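Local coordinates for cell division control protein 4 (Saccharomyces cerevisiae, PDB 3V7D) that recognises phosphorylated target proteins such as the CDK inhibitor SIC1 as the substrate-recognition subunit of an SCF ubiquitin ligase, directing their ubiquitination, at residues H309-Y314 / A328-T333; D289-V294 / I305-T310. The protein carries 1 engineered substitution. All blocks are in the same frame, centred on the assembly; numbering follows the deposited sequence.

Along the chain, 289-294 meets 305-310 (contact 2), closing the hairpin of strands 292-296 and 301-306 with ten residues in between. H309 and T310 belong to both contacts: the segment that ends contact 2 runs on into 309-314, which pairs with 328-333 (contact 1) and closes the next hairpin, strands 313-319 and 324-329. The two loops follow one another, overlapping by these two residues; neither encloses the other. Contact 2 holds the last two strands of one propeller blade, contact 1 the first two of the next. H309 and the packing of I313 CG1 on T291 O tie the neighbouring blades together.

Contact 1. Residues H309-Y314 / A328-T333; sequences HTDRIY and ASMDTT
H309 ND1 donates to D331 OD2 at 2.9 Å, with the oxygen in the imidazole plane and the bond on the syn side of the carboxylate; ring and carboxylate planes lie 34° apart. T310 N uses the anti lone pair of the same OD2, at 3.0 Å, while OD1 accepts from T333 N and, above the carboxylate plane, from T333 OG1 at 2.6 Å. D331 CG lies between its own backbone N and carbonyl carbon (chi1 65°), from where OD1 reaches T333 N, an Asx turn, and OD2 reaches H309 and T310. The ring is held from its other nitrogen too, H309 NE2 bonding S327 OG. An alanine in place of D331 would probably leave H309 ND1, T310 N and both T333 donors without their carboxylate, the ring still gripped at NE2. Deeper in, S329 OG donates to R312 O at 2.8 Å from 49° above the carbonyl plane, while M330 N takes the same oxygen within that plane. S329 OG also accepts from D331 N, an ST turn within the type I turn S329-T332, and Y314 N bonds A328 O at 3.0 Å where the strands begin to pair.

The outer side is looser. M330, extended and exposed, lays its SD 3.7 Å from D311 OD2 and runs alongside R312. The Y314 ring next to them is buried, its CE1 4.0 Å from M330 CB; R312 NH1 bonds Y314 OH, and Y314 also packs on an apolar side chain of the bound peptide. The D331-H309-S327 network is characteristic of WD repeats, here WD 5. Four donors surround one carboxylate, which is likely to stabilise its negative charge and ties loop 309-312 to the turn between strands 324-329 and 334-338.

Contact 2. Residues D289-V294 / I305-T310; sequences DNTLIV and ILSGHT
The outer hairpin of a WD-repeat propeller blade is joined here, strand 292-296 running antiparallel to the last strand, 301-306. L292 and L306 form its hydrogen-bonded pair: L306 N donates to L292 O at 2.7 Å and L292 N to L306 O at 3.2 Å. I293 and I305 follow as a non-hydrogen-bonded pair, with their CG1 atoms 4.4 Å apart. On the face bearing the leucines, L292 CB and L306 CB meet at 4.0 Å. L306 CD1, anti to CA (chi2 -176°), lies 4.1 Å from both L292 CB and V294 CG2. L292 CD1 comes to the edge of the H309 ring, 4.2 Å from CD2.

Beyond L306 the backbones part and two waters fill in. One accepts from G308 N, the other from H309 N, and both sit against N290 O, with more acceptors in reach than they have protons to give. N290 O also lies 3.5 Å from H309 CB. G308 has backbone angles at which a CB would jam against S307 O.

At this same end, just before strand 292-296, T291 N and OG1 both donate to D289 OD1, the backbone N closing an Asx turn, while D289 OD2 accepts from H269 ND1. The leucine face packs against strands 313-319 and 324-329 of the next blade, through I313, T316, C325 and S327, and I293 lies on S285 of strand 282-287.

Contact 1. Residues H309-Y314 / A328-T333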
loop_
_atom_site.group_PDB
_atom_site.type_symbol
_atom_site.label_atom_id
_atom_site.label_comp_id
_atom_site.label_asym_id
_atom_site.label_seq_id
_atom_site.Cartn_x
_atom_site.Cartn_y
_atom_site.Cartn_z
ATOM N N HIS B 309 -3.885 20.617 -21.852
ATOM C CA HIS B 309 -4.909 19.669 -22.279
ATOM C C HIS B 309 -5.790 20.348 -23.323
ATOM O O HIS B 309 -6.008 21.557 -23.267
ATOM C CB HIS B 309 -5.749 19.178 -21.093
ATOM C CG HIS B 309 -5.103 18.080 -20.300
ATOM N ND1 HIS B 309 -4.933 16.803 -20.795
ATOM C CD2 HIS B 309 -4.597 18.064 -19.044
ATOM C CE1 HIS B 309 -4.343 16.053 -19.882
ATOM N NE2 HIS B 309 -4.129 16.794 -18.809
ATOM N N THR B 310 -6.276 19.574 -24.287
ATOM C CA THR B 310 -7.088 20.134 -25.360
ATOM C C THR B 310 -8.573 19.834 -25.163
ATOM O O THR B 310 -9.396 20.128 -26.032
ATOM C CB THR B 310 -6.636 19.613 -26.731
ATOM O OG1 THR B 310 -6.564 18.183 -26.693
ATOM C CG2 THR B 310 -5.259 20.172 -27.090
ATOM N N ASP B 311 -8.913 19.251 -24.019
ATOM C CA ASP B 311 -10.310 18.971 -23.704
ATOM C C ASP B 311 -10.546 18.844 -22.196
ATOM O O ASP B 311 -9.613 18.968 -21.402
ATOM C CB ASP B 311 -10.792 17.723 -24.445
ATOM C CG ASP B 311 -12.236 17.835 -24.887
ATOM O OD1 ASP B 311 -12.988 18.601 -24.252
ATOM O OD2 ASP B 311 -12.622 17.164 -25.867
ATOM N N ARG B 312 -11.802 18.611 -21.821
ATOM C CA ARG B 312 -12.233 18.568 -20.422
ATOM C C ARG B 312 -11.331 17.750 -19.496
ATOM O O ARG B 312 -10.861 16.676 -19.864
ATOM C CB ARG B 312 -13.644 17.991 -20.330
ATOM C CG ARG B 312 -14.721 18.799 -21.015
ATOM C CD ARG B 312 -16.056 18.084 -20.884
ATOM N NE ARG B 312 -17.186 18.968 -21.144
ATOM C CZ ARG B 312 -18.457 18.613 -20.991
ATOM N NH1 ARG B 312 -18.762 17.389 -20.574
ATOM N NH2 ARG B 312 -19.424 19.483 -21.252
ATOM N N ILE B 313 -11.102 18.269 -18.294
ATOM C CA ILE B 313 -10.436 17.506 -17.254
ATOM C C ILE B 313 -11.506 16.789 -16.439
ATOM O O ILE B 313 -12.449 17.416 -15.956
ATOM C CB ILE B 313 -9.627 18.402 -16.303
ATOM C CG1 ILE B 313 -8.804 19.435 -17.080
ATOM C CG2 ILE B 313 -8.750 17.545 -15.397
ATOM C CD1 ILE B 313 -7.694 18.844 -17.910
ATOM N N TYR B 314 -11.363 15.480 -16.287
ATOM C CA TYR B 314 -12.368 14.691 -15.587
ATOM C C TYR B 314 -11.888 14.195 -14.228
ATOM O O TYR B 314 -12.691 13.911 -13.344
ATOM C CB TYR B 314 -12.829 13.519 -16.453
ATOM C CG TYR B 314 -14.012 13.857 -17.326
ATOM C CD1 TYR B 314 -13.837 14.435 -18.577
ATOM C CD2 TYR B 314 -15.309 13.616 -16.893
ATOM C CE1 TYR B 314 -14.921 14.751 -19.375
ATOM C CE2 TYR B 314 -16.397 13.926 -17.682
ATOM C CZ TYR B 314 -16.201 14.494 -18.921
ATOM O OH TYR B 314 -17.290 14.807 -19.706
ATOM N N ALA B 328 -6.269 13.785 -15.797
ATOM C CA ALA B 328 -6.835 12.895 -16.808
ATOM C C ALA B 328 -7.909 13.629 -17.587
ATOM O O ALA B 328 -8.742 14.322 -17.005
ATOM C CB ALA B 328 -7.399 11.635 -16.163
ATOM N N SER B 329 -7.899 13.476 -18.906
ATOM C CA SER B 329 -8.727 14.334 -19.745
ATOM C C SER B 329 -9.536 13.611 -20.811
ATOM O O SER B 329 -9.255 12.469 -21.167
ATOM C CB SER B 329 -7.866 15.418 -20.405
ATOM O OG SER B 329 -8.590 16.112 -21.411
ATOM N N MET B 330 -10.540 14.314 -21.325
ATOM C CA MET B 330 -11.342 13.831 -22.435
ATOM C C MET B 330 -10.497 13.756 -23.712
ATOM O O MET B 330 -10.878 13.098 -24.679
ATOM C CB MET B 330 -12.550 14.745 -22.638
ATOM C CG MET B 330 -13.570 14.239 -23.640
ATOM S SD MET B 330 -15.020 15.305 -23.725
ATOM C CE MET B 330 -15.874 14.599 -25.130
ATOM N N ASP B 331 -9.340 14.416 -23.706
ATOM C CA ASP B 331 -8.432 14.351 -24.852
ATOM C C ASP B 331 -7.657 13.033 -24.922
ATOM O O ASP B 331 -6.746 12.892 -25.732
ATOM C CB ASP B 331 -7.478 15.560 -24.900
ATOM C CG ASP B 331 -6.510 15.616 -23.718
ATOM O OD1 ASP B 331 -6.284 14.591 -23.040
ATOM O OD2 ASP B 331 -5.952 16.707 -23.478
ATOM N N THR B 332 -8.030 12.087 -24.057
ATOM C CA THR B 332 -7.439 10.745 -23.983
ATOM C C THR B 332 -6.040 10.710 -23.369
ATOM O O THR B 332 -5.444 9.639 -23.251
ATOM C CB THR B 332 -7.381 10.019 -25.355
ATOM O OG1 THR B 332 -6.334 10.587 -26.153
ATOM C CG2 THR B 332 -8.713 10.119 -26.098
ATOM N N THR B 333 -5.509 11.865 -22.979
ATOM C CA THR B 333 -4.159 11.900 -22.423
ATOM C C THR B 333 -4.160 12.027 -20.906
ATOM O O THR B 333 -5.133 12.491 -20.301
ATOM C CB THR B 333 -3.308 13.052 -23.009
ATOM O OG1 THR B 333 -3.735 14.301 -22.453
ATOM C CG2 THR B 333 -3.426 13.100 -24.523
#

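Contact 2. Residues D289-V294 / I305-T310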
loop_
_atom_site.group_PDB
_atom_site.type_symbol
_atom_site.label_atom_id
_atom_site.label_comp_id
_atom_site.label_asym_id
_atom_site.label_seq_id
_atom_site.Cartn_x
_atom_site.Cartn_y
_atom_site.Cartn_z
ATOM N N ASP B 289 -12.944 23.497 -18.419
ATOM C CA ASP B 289 -12.257 24.481 -19.260
ATOM C C ASP B 289 -10.888 23.996 -19.747
ATOM O O ASP B 289 -10.086 24.788 -20.243
ATOM C CB ASP B 289 -12.124 25.838 -18.551
ATOM C CG ASP B 289 -11.228 25.789 -17.317
ATOM O OD1 ASP B 289 -10.465 24.814 -17.137
ATOM O OD2 ASP B 289 -11.277 26.750 -16.520
ATOM N N ASN B 290 -10.628 22.701 -19.573
ATOM C CA ASN B 290 -9.382 22.050 -20.008
ATOM C C ASN B 290 -8.136 22.413 -19.195
ATOM O O ASN B 290 -7.016 22.112 -19.607
ATOM C CB ASN B 290 -9.104 22.286 -21.501
ATOM C CG ASN B 290 -10.342 22.153 -22.356
ATOM O OD1 ASN B 290 -11.380 21.676 -21.897
ATOM N ND2 ASN B 290 -10.240 22.572 -23.614
ATOM N N THR B 291 -8.324 23.055 -18.049
ATOM C CA THR B 291 -7.194 23.478 -17.232
ATOM C C THR B 291 -7.311 22.976 -15.800
ATOM O O THR B 291 -8.396 22.625 -15.332
ATOM C CB THR B 291 -7.079 25.015 -17.170
ATOM O OG1 THR B 291 -8.149 25.545 -16.375
ATOM C CG2 THR B 291 -7.128 25.625 -18.568
ATOM N N LEU B 292 -6.182 22.951 -15.104
ATOM C CA LEU B 292 -6.190 22.695 -13.675
ATOM C C LEU B 292 -5.575 23.877 -12.948
ATOM O O LEU B 292 -4.757 24.603 -13.511
ATOM C CB LEU B 292 -5.414 21.427 -13.334
ATOM C CG LEU B 292 -5.866 20.140 -14.020
ATOM C CD1 LEU B 292 -5.005 19.869 -15.244
ATOM C CD2 LEU B 292 -5.800 18.992 -13.042
ATOM N N ILE B 293 -5.971 24.070 -11.695
ATOM C CA ILE B 293 -5.362 25.106 -10.878
ATOM C C ILE B 293 -4.860 24.522 -9.565
ATOM O O ILE B 293 -5.551 23.729 -8.922
ATOM C CB ILE B 293 -6.334 26.280 -10.609
ATOM C CG1 ILE B 293 -6.779 26.915 -11.929
ATOM C CG2 ILE B 293 -5.668 27.326 -9.741
ATOM C CD1 ILE B 293 -7.665 28.139 -11.761
ATOM N N VAL B 294 -3.643 24.899 -9.188
ATOM C CA VAL B 294 -3.082 24.512 -7.902
ATOM C C VAL B 294 -3.283 25.655 -6.921
ATOM O O VAL B 294 -2.764 26.751 -7.122
ATOM C CB VAL B 294 -1.582 24.205 -8.012
ATOM C CG1 VAL B 294 -1.047 23.701 -6.680
ATOM C CG2 VAL B 294 -1.328 23.191 -9.116
ATOM N N ILE B 305 -1.436 27.668 -12.935
ATOM C CA ILE B 305 -2.476 27.239 -13.848
ATOM C C ILE B 305 -1.847 26.239 -14.800
ATOM O O ILE B 305 -0.882 26.555 -15.497
ATOM C CB ILE B 305 -3.061 28.403 -14.650
ATOM C CG1 ILE B 305 -3.619 29.471 -13.705
ATOM C CG2 ILE B 305 -4.139 27.898 -15.591
ATOM C CD1 ILE B 305 -4.183 30.689 -14.417
ATOM N N LEU B 306 -2.386 25.027 -14.810
ATOM C CA LEU B 306 -1.840 23.960 -15.629
ATOM C C LEU B 306 -2.590 23.875 -16.955
ATOM O O LEU B 306 -3.681 23.302 -17.037
ATOM C CB LEU B 306 -1.903 22.634 -14.868
ATOM C CG LEU B 306 -1.300 22.677 -13.458
ATOM C CD1 LEU B 306 -1.322 21.299 -12.807
ATOM C CD2 LEU B 306 0.121 23.248 -13.479
ATOM N N SER B 307 -1.995 24.460 -17.989
ATOM C CA SER B 307 -2.618 24.534 -19.304
ATOM C C SER B 307 -1.907 23.609 -20.274
ATOM O O SER B 307 -0.702 23.393 -20.162
ATOM C CB SER B 307 -2.553 25.968 -19.840
ATOM O OG SER B 307 -3.021 26.897 -18.880
ATOM N N GLY B 308 -2.648 23.076 -21.240
ATOM C CA GLY B 308 -2.063 22.185 -22.225
ATOM C C GLY B 308 -3.011 21.112 -22.726
ATOM O O GLY B 308 -2.940 20.724 -23.892
ATOM N N HIS B 309 -3.885 20.617 -21.852
ATOM C CA HIS B 309 -4.909 19.669 -22.279
ATOM C C HIS B 309 -5.790 20.348 -23.323
ATOM O O HIS B 309 -6.008 21.557 -23.267
ATOM C CB HIS B 309 -5.749 19.178 -21.093
ATOM C CG HIS B 309 -5.103 18.080 -20.300
ATOM N ND1 HIS B 309 -4.933 16.803 -20.795
ATOM C CD2 HIS B 309 -4.597 18.064 -19.044
ATOM C CE1 HIS B 309 -4.343 16.053 -19.882
ATOM N NE2 HIS B 309 -4.129 16.794 -18.809
ATOM N N THR B 310 -6.276 19.574 -24.287
ATOM C CA THR B 310 -7.088 20.134 -25.360
ATOM C C THR B 310 -8.573 19.834 -25.163
ATOM O O THR B 310 -9.396 20.128 -26.032
ATOM C CB THR B 310 -6.636 19.613 -26.731
ATOM O OG1 THR B 310 -6.564 18.183 -26.693
ATOM C CG2 THR B 310 -5.259 20.172 -27.090
HETATM O O HOH W 1 -5.233 23.650 -21.020
HETATM O O HOH W 2 -4.705 21.375 -18.982
#